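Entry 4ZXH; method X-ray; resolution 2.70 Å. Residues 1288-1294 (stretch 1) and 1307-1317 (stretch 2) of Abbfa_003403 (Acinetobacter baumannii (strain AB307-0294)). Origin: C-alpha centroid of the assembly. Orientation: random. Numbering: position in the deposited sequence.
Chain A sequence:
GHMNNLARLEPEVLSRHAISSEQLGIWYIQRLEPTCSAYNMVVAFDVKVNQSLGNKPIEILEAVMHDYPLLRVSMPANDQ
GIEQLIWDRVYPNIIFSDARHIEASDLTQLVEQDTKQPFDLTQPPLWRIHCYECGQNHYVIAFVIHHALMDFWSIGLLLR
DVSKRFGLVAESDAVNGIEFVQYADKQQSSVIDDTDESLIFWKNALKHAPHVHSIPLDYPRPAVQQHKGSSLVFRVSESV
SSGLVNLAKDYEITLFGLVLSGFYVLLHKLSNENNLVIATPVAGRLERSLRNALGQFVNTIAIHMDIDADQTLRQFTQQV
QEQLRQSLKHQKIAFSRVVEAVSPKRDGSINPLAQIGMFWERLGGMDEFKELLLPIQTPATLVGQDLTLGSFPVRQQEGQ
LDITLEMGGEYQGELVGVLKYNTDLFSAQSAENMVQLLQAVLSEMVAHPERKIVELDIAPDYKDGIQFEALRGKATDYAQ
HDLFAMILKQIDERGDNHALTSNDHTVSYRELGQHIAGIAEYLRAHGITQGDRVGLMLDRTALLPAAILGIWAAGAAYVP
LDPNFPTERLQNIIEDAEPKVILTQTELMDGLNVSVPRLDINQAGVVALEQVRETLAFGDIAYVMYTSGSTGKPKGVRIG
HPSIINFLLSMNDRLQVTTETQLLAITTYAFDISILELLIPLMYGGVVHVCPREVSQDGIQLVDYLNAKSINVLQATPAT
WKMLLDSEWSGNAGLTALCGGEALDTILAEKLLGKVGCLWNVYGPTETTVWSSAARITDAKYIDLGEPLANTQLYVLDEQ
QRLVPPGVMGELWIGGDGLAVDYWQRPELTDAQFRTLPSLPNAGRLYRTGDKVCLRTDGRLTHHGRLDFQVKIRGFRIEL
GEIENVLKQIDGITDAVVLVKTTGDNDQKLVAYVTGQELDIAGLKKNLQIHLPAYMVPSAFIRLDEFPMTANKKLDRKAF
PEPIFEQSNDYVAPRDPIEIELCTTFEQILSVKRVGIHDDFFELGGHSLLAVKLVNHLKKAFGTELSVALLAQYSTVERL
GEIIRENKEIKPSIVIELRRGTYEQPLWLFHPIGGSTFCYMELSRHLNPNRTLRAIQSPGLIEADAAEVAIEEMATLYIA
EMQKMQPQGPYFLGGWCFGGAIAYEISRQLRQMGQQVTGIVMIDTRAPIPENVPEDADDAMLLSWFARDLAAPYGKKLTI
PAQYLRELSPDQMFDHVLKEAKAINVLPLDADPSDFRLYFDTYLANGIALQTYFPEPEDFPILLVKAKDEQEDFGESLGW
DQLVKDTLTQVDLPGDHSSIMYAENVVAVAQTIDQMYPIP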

ATOM      1  N   LEU A1288      19.971  39.341  44.572  1.00 48.60           N
ATOM      2  CA  LEU A1288      19.994  37.957  44.125  1.00 41.94           C
ATOM      3  C   LEU A1288      19.271  36.982  45.063  1.00 42.08           C
ATOM      4  O   LEU A1288      19.660  36.802  46.213  1.00 43.75           O
ATOM      5  CB  LEU A1288      21.433  37.498  43.929  1.00 34.32           C
ATOM      6  CG  LEU A1288      21.555  36.054  43.445  1.00 41.84           C
ATOM      7  CD1 LEU A1288      22.484  35.996  42.268  1.00 41.28           C
ATOM      8  CD2 LEU A1288      22.067  35.166  44.557  1.00 38.16           C
ATOM      9  N   THR A1289      18.235  36.332  44.541  1.00 41.87           N
ATOM     10  CA  THR A1289      17.480  35.330  45.288  1.00 40.08           C
ATOM     11  C   THR A1289      17.935  33.923  44.900  1.00 37.88           C
ATOM     12  O   THR A1289      17.955  33.588  43.711  1.00 41.60           O
ATOM     13  CB  THR A1289      15.968  35.485  45.028  1.00 41.45           C
ATOM     14  OG1 THR A1289      15.571  36.831  45.325  1.00 47.18           O
ATOM     15  CG2 THR A1289      15.157  34.508  45.869  1.00 34.84           C
ATOM     16  N   GLN A1290      18.296  33.099  45.884  1.00 32.19           N
ATOM     17  CA  GLN A1290      18.752  31.733  45.589  1.00 36.68           C
ATOM     18  C   GLN A1290      17.825  30.615  46.118  1.00 39.90           C
ATOM     19  O   GLN A1290      17.293  30.700  47.225  1.00 44.61           O
ATOM     20  CB  GLN A1290      20.157  31.527  46.138  1.00 30.67           C
ATOM     21  CG  GLN A1290      20.770  30.215  45.707  1.00 36.24           C
ATOM     22  CD  GLN A1290      22.139  29.975  46.302  1.00 35.36           C
ATOM     23  OE1 GLN A1290      22.912  30.913  46.517  1.00 41.03           O
ATOM     24  NE2 GLN A1290      22.448  28.703  46.578  1.00 31.83           N
ATOM     25  N   VAL A1291      17.638  29.568  45.318  1.00 35.45           N
ATOM     26  CA  VAL A1291      16.729  28.477  45.662  1.00 28.71           C
ATOM     27  C   VAL A1291      17.430  27.168  45.332  1.00 30.82           C
ATOM     28  O   VAL A1291      17.826  26.945  44.189  1.00 35.08           O
ATOM     29  CB  VAL A1291      15.365  28.567  44.882  1.00 29.32           C
ATOM     30  CG1 VAL A1291      14.515  27.340  45.103  1.00 28.25           C
ATOM     31  CG2 VAL A1291      14.580  29.798  45.273  1.00 30.01           C
ATOM     32  N   ASP A1292      17.602  26.310  46.331  1.00 31.08           N
ATOM     33  CA  ASP A1292      18.308  25.045  46.138  1.00 39.01           C
ATOM     34  C   ASP A1292      17.326  23.895  45.858  1.00 42.11           C
ATOM     35  O   ASP A1292      16.486  23.559  46.693  1.00 48.15           O
ATOM     36  CB  ASP A1292      19.188  24.725  47.361  1.00 37.36           C
ATOM     37  CG  ASP A1292      20.292  25.768  47.593  1.00 48.36           C
ATOM     38  OD1 ASP A1292      20.551  26.588  46.682  1.00 51.55           O
ATOM     39  OD2 ASP A1292      20.911  25.764  48.686  1.00 50.01           O
ATOM     40  N   LEU A1293      17.463  23.283  44.686  1.00 25.07           N
ATOM     41  CA  LEU A1293      16.524  22.283  44.196  1.00 30.10           C
ATOM     42  C   LEU A1293      17.219  20.967  43.872  1.00 28.24           C
ATOM     43  O   LEU A1293      18.351  20.970  43.421  1.00 37.13           O
ATOM     44  CB  LEU A1293      15.816  22.814  42.944  1.00 29.17           C
ATOM     45  CG  LEU A1293      14.855  23.970  43.152  1.00 24.31           C
ATOM     46  CD1 LEU A1293      14.049  24.191  41.897  1.00 38.52           C
ATOM     47  CD2 LEU A1293      13.947  23.628  44.300  1.00 26.03           C
ATOM     48  N   PRO A1294      16.538  19.837  44.072  1.00 29.66           N
ATOM     49  CA  PRO A1294      17.078  18.517  43.703  1.00 31.24           C
ATOM     50  C   PRO A1294      17.634  18.442  42.282  1.00 29.52           C
ATOM     51  O   PRO A1294      17.087  19.062  41.373  1.00 37.69           O
ATOM     52  CB  PRO A1294      15.866  17.597  43.839  1.00 24.58           C
ATOM     53  CG  PRO A1294      15.056  18.243  44.909  1.00 26.13           C
ATOM     54  CD  PRO A1294      15.206  19.729  44.683  1.00 27.47           C
ATOM     55  N   VAL A1307      10.306  20.111  36.961  1.00 24.13           N
ATOM     56  CA  VAL A1307       8.994  20.622  37.344  1.00 29.09           C
ATOM     57  C   VAL A1307       9.100  21.615  38.493  1.00 28.25           C
ATOM     58  O   VAL A1307       8.481  22.676  38.454  1.00 34.76           O
ATOM     59  CB  VAL A1307       8.024  19.496  37.759  1.00 31.24           C
ATOM     60  CG1 VAL A1307       6.636  20.082  38.019  1.00 23.86           C
ATOM     61  CG2 VAL A1307       7.978  18.406  36.688  1.00 21.67           C
ATOM     62  N   ALA A1308       9.879  21.269  39.514  1.00 30.44           N
ATOM     63  CA  ALA A1308      10.056  22.143  40.667  1.00 23.89           C
ATOM     64  C   ALA A1308      10.748  23.439  40.243  1.00 31.22           C
ATOM     65  O   ALA A1308      10.546  24.496  40.839  1.00 37.69           O
ATOM     66  CB  ALA A1308      10.840  21.438  41.756  1.00 24.42           C
ATOM     67  N   VAL A1309      11.538  23.365  39.182  1.00 26.70           N
ATOM     68  CA  VAL A1309      12.184  24.561  38.643  1.00 25.93           C
ATOM     69  C   VAL A1309      11.160  25.502  38.019  1.00 22.78           C
ATOM     70  O   VAL A1309      11.157  26.696  38.303  1.00 26.84           O
ATOM     71  CB  VAL A1309      13.244  24.197  37.595  1.00 23.19           C
ATOM     72  CG1 VAL A1309      13.800  25.447  36.960  1.00 19.44           C
ATOM     73  CG2 VAL A1309      14.335  23.361  38.237  1.00 19.46           C
ATOM     74  N   ALA A1310      10.293  24.952  37.172  1.00 24.79           N
ATOM     75  CA  ALA A1310       9.220  25.726  36.548  1.00 27.25           C
ATOM     76  C   ALA A1310       8.362  26.399  37.594  1.00 28.82           C
ATOM     77  O   ALA A1310       8.061  27.596  37.483  1.00 24.70           O
ATOM     78  CB  ALA A1310       8.345  24.837  35.651  1.00 21.67           C
ATOM     79  N   GLN A1311       7.967  25.630  38.609  1.00 28.95           N
ATOM     80  CA  GLN A1311       7.135  26.170  39.681  1.00 26.61           C
ATOM     81  C   GLN A1311       7.837  27.327  40.372  1.00 34.14           C
ATOM     82  O   GLN A1311       7.203  28.317  40.706  1.00 37.02           O
ATOM     83  CB  GLN A1311       6.787  25.085  40.690  1.00 27.44           C
ATOM     84  CG  GLN A1311       5.715  24.115  40.227  1.00 27.60           C
ATOM     85  CD  GLN A1311       4.330  24.695  40.352  1.00 30.07           C
ATOM     86  OE1 GLN A1311       3.712  25.060  39.361  1.00 35.04           O
ATOM     87  NE2 GLN A1311       3.837  24.795  41.579  1.00 36.90           N
ATOM     88  N   THR A1312       9.149  27.208  40.568  1.00 39.88           N
ATOM     89  CA  THR A1312       9.908  28.257  41.242  1.00 27.12           C
ATOM     90  C   THR A1312       9.901  29.526  40.414  1.00 34.92           C
ATOM     91  O   THR A1312       9.693  30.617  40.942  1.00 34.97           O
ATOM     92  CB  THR A1312      11.342  27.829  41.502  1.00 26.12           C
ATOM     93  OG1 THR A1312      11.348  26.768  42.466  1.00 39.78           O
ATOM     94  CG2 THR A1312      12.137  28.981  42.035  1.00 26.94           C
ATOM     95  N   ILE A1313      10.102  29.373  39.108  1.00 30.68           N
ATOM     96  CA  ILE A1313      10.070  30.503  38.187  1.00 30.74           C
ATOM     97  C   ILE A1313       8.702  31.155  38.191  1.00 40.77           C
ATOM     98  O   ILE A1313       8.600  32.377  38.277  1.00 46.33           O
ATOM     99  CB  ILE A1313      10.419  30.086  36.745  1.00 29.91           C
ATOM    100  CG1 ILE A1313      11.869  29.625  36.659  1.00 24.16           C
ATOM    101  CG2 ILE A1313      10.148  31.217  35.751  1.00 24.67           C
ATOM    102  CD1 ILE A1313      12.261  29.136  35.286  1.00 21.31           C
ATOM    103  N   ASP A1314       7.650  30.344  38.117  1.00 41.51           N
ATOM    104  CA  ASP A1314       6.290  30.885  38.065  1.00 37.72           C
ATOM    105  C   ASP A1314       5.865  31.568  39.376  1.00 44.62           C
ATOM    106  O   ASP A1314       5.150  32.577  39.355  1.00 48.14           O
ATOM    107  CB  ASP A1314       5.291  29.788  37.693  1.00 29.41           C
ATOM    108  CG  ASP A1314       5.250  29.514  36.177  1.00 47.55           C
ATOM    109  OD1 ASP A1314       5.586  30.426  35.371  1.00 47.94           O
ATOM    110  OD2 ASP A1314       4.871  28.379  35.791  1.00 55.58           O
ATOM    111  N   GLN A1315       6.312  31.038  40.512  1.00 47.18           N
ATOM    112  CA  GLN A1315       5.989  31.647  41.802  1.00 42.47           C
ATOM    113  C   GLN A1315       6.799  32.925  42.066  1.00 40.59           C
ATOM    114  O   GLN A1315       6.324  33.846  42.729  1.00 36.80           O
ATOM    115  CB  GLN A1315       6.210  30.643  42.931  1.00 42.40           C
ATOM    116  CG  GLN A1315       5.330  29.399  42.821  1.00 51.07           C
ATOM    117  CD  GLN A1315       5.655  28.350  43.878  1.00 54.77           C
ATOM    118  OE1 GLN A1315       6.675  28.436  44.563  1.00 61.29           O
ATOM    119  NE2 GLN A1315       4.783  27.357  44.018  1.00 51.89           N
ATOM    120  N   MET A1316       8.017  32.978  41.534  1.00 39.08           N
ATOM    121  CA  MET A1316       8.890  34.134  41.716  1.00 39.40           C
ATOM    122  C   MET A1316       8.499  35.295  40.782  1.00 43.67           C
ATOM    123  O   MET A1316       8.625  36.467  41.147  1.00 47.77           O
ATOM    124  CB  MET A1316      10.342  33.714  41.489  1.00 38.94           C
ATOM    125  CG  MET A1316      11.400  34.774  41.782  1.00 50.97           C
ATOM    126  SD  MET A1316      11.475  35.388  43.488  1.00 74.85           S
ATOM    127  CE  MET A1316      11.242  33.850  44.426  1.00 57.08           C
ATOM    128  N   TYR A1317       8.011  34.956  39.588  1.00 43.32           N
ATOM    129  CA  TYR A1317       7.578  35.934  38.588  1.00 39.33           C
ATOM    130  C   TYR A1317       6.157  35.656  38.105  1.00 45.33           C
ATOM    131  O   TYR A1317       5.963  35.228  36.965  1.00 46.36           O
ATOM    132  CB  TYR A1317       8.526  35.938  37.379  1.00 33.03           C
ATOM    133  CG  TYR A1317       9.963  36.278  37.723  1.00 37.48           C
ATOM    134  CD1 TYR A1317      10.351  37.599  37.950  1.00 36.94           C
ATOM    135  CD2 TYR A1317      10.930  35.279  37.825  1.00 35.23           C
ATOM    136  CE1 TYR A1317      11.659  37.918  38.269  1.00 41.73           C
ATOM    137  CE2 TYR A1317      12.239  35.584  38.147  1.00 39.19           C
ATOM    138  CZ  TYR A1317      12.600  36.906  38.365  1.00 49.84           C
ATOM    139  OH  TYR A1317      13.903  37.211  38.678  1.00 56.12           O
TER

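The strand 1288-1293 and the helix 1307-1316 run nearly antiparallel, with 161° between their N-to-C directions and axes 9.8 Å apart at closest approach. The CA atoms draw together along the strand, from 9.4 Å between Thr 1289 CA and Met 1316 CA, through 8.1 Å between Val 1291 CA and Thr 1312 CA, to 7.4 Å between Leu 1293 CA and Ala 1308 CA. The small side chain of Ala 1308 faces the strand at this narrow end.

No hydrogen bond crosses the interface; the contact is one of packing, and it buries a modest 253 Å² summed over both sides. Strand alternation selects the residues: Thr 1289, Val 1291 and Leu 1293 direct their CA-to-CB bonds toward the helix, while Leu 1288, Gln 1290 and Asp 1292 remain out of reach. On the helix, Ala 1308, Thr 1312 and Met 1316 recur at intervals of four and form the matching row.

The apolar contacts centre on Leu 1293, which has the largest covered area, 67 Å². With chi1 m and chi2 t, its CD1 lies 3.8 Å from Val 1309 CG2 and 4.2 Å from Ala 1308 CB. Farther along, the methyls Val 1291 CG2 and Thr 1312 CG2 meet at 4.1 Å. At the wide end the long, flexible chain of Met 1316 spans the gap, bringing its CE to 4.2 Å from Thr 1289 CG2.

One polar pair in the contact is satisfied within the helix. Thr 1312 OG1 donates to Ala 1308 O at 2.9 Å, and Thr 1312 N donates to the same oxygen at 3.1 Å. Threonine thus suits its place, offering a methyl to Val 1291 while its hydroxyl is satisfied locally. Leu 1293 CD1 packs over this pair, 3.7 Å from Ala 1308 O and 3.8 Å from Thr 1312 OG1.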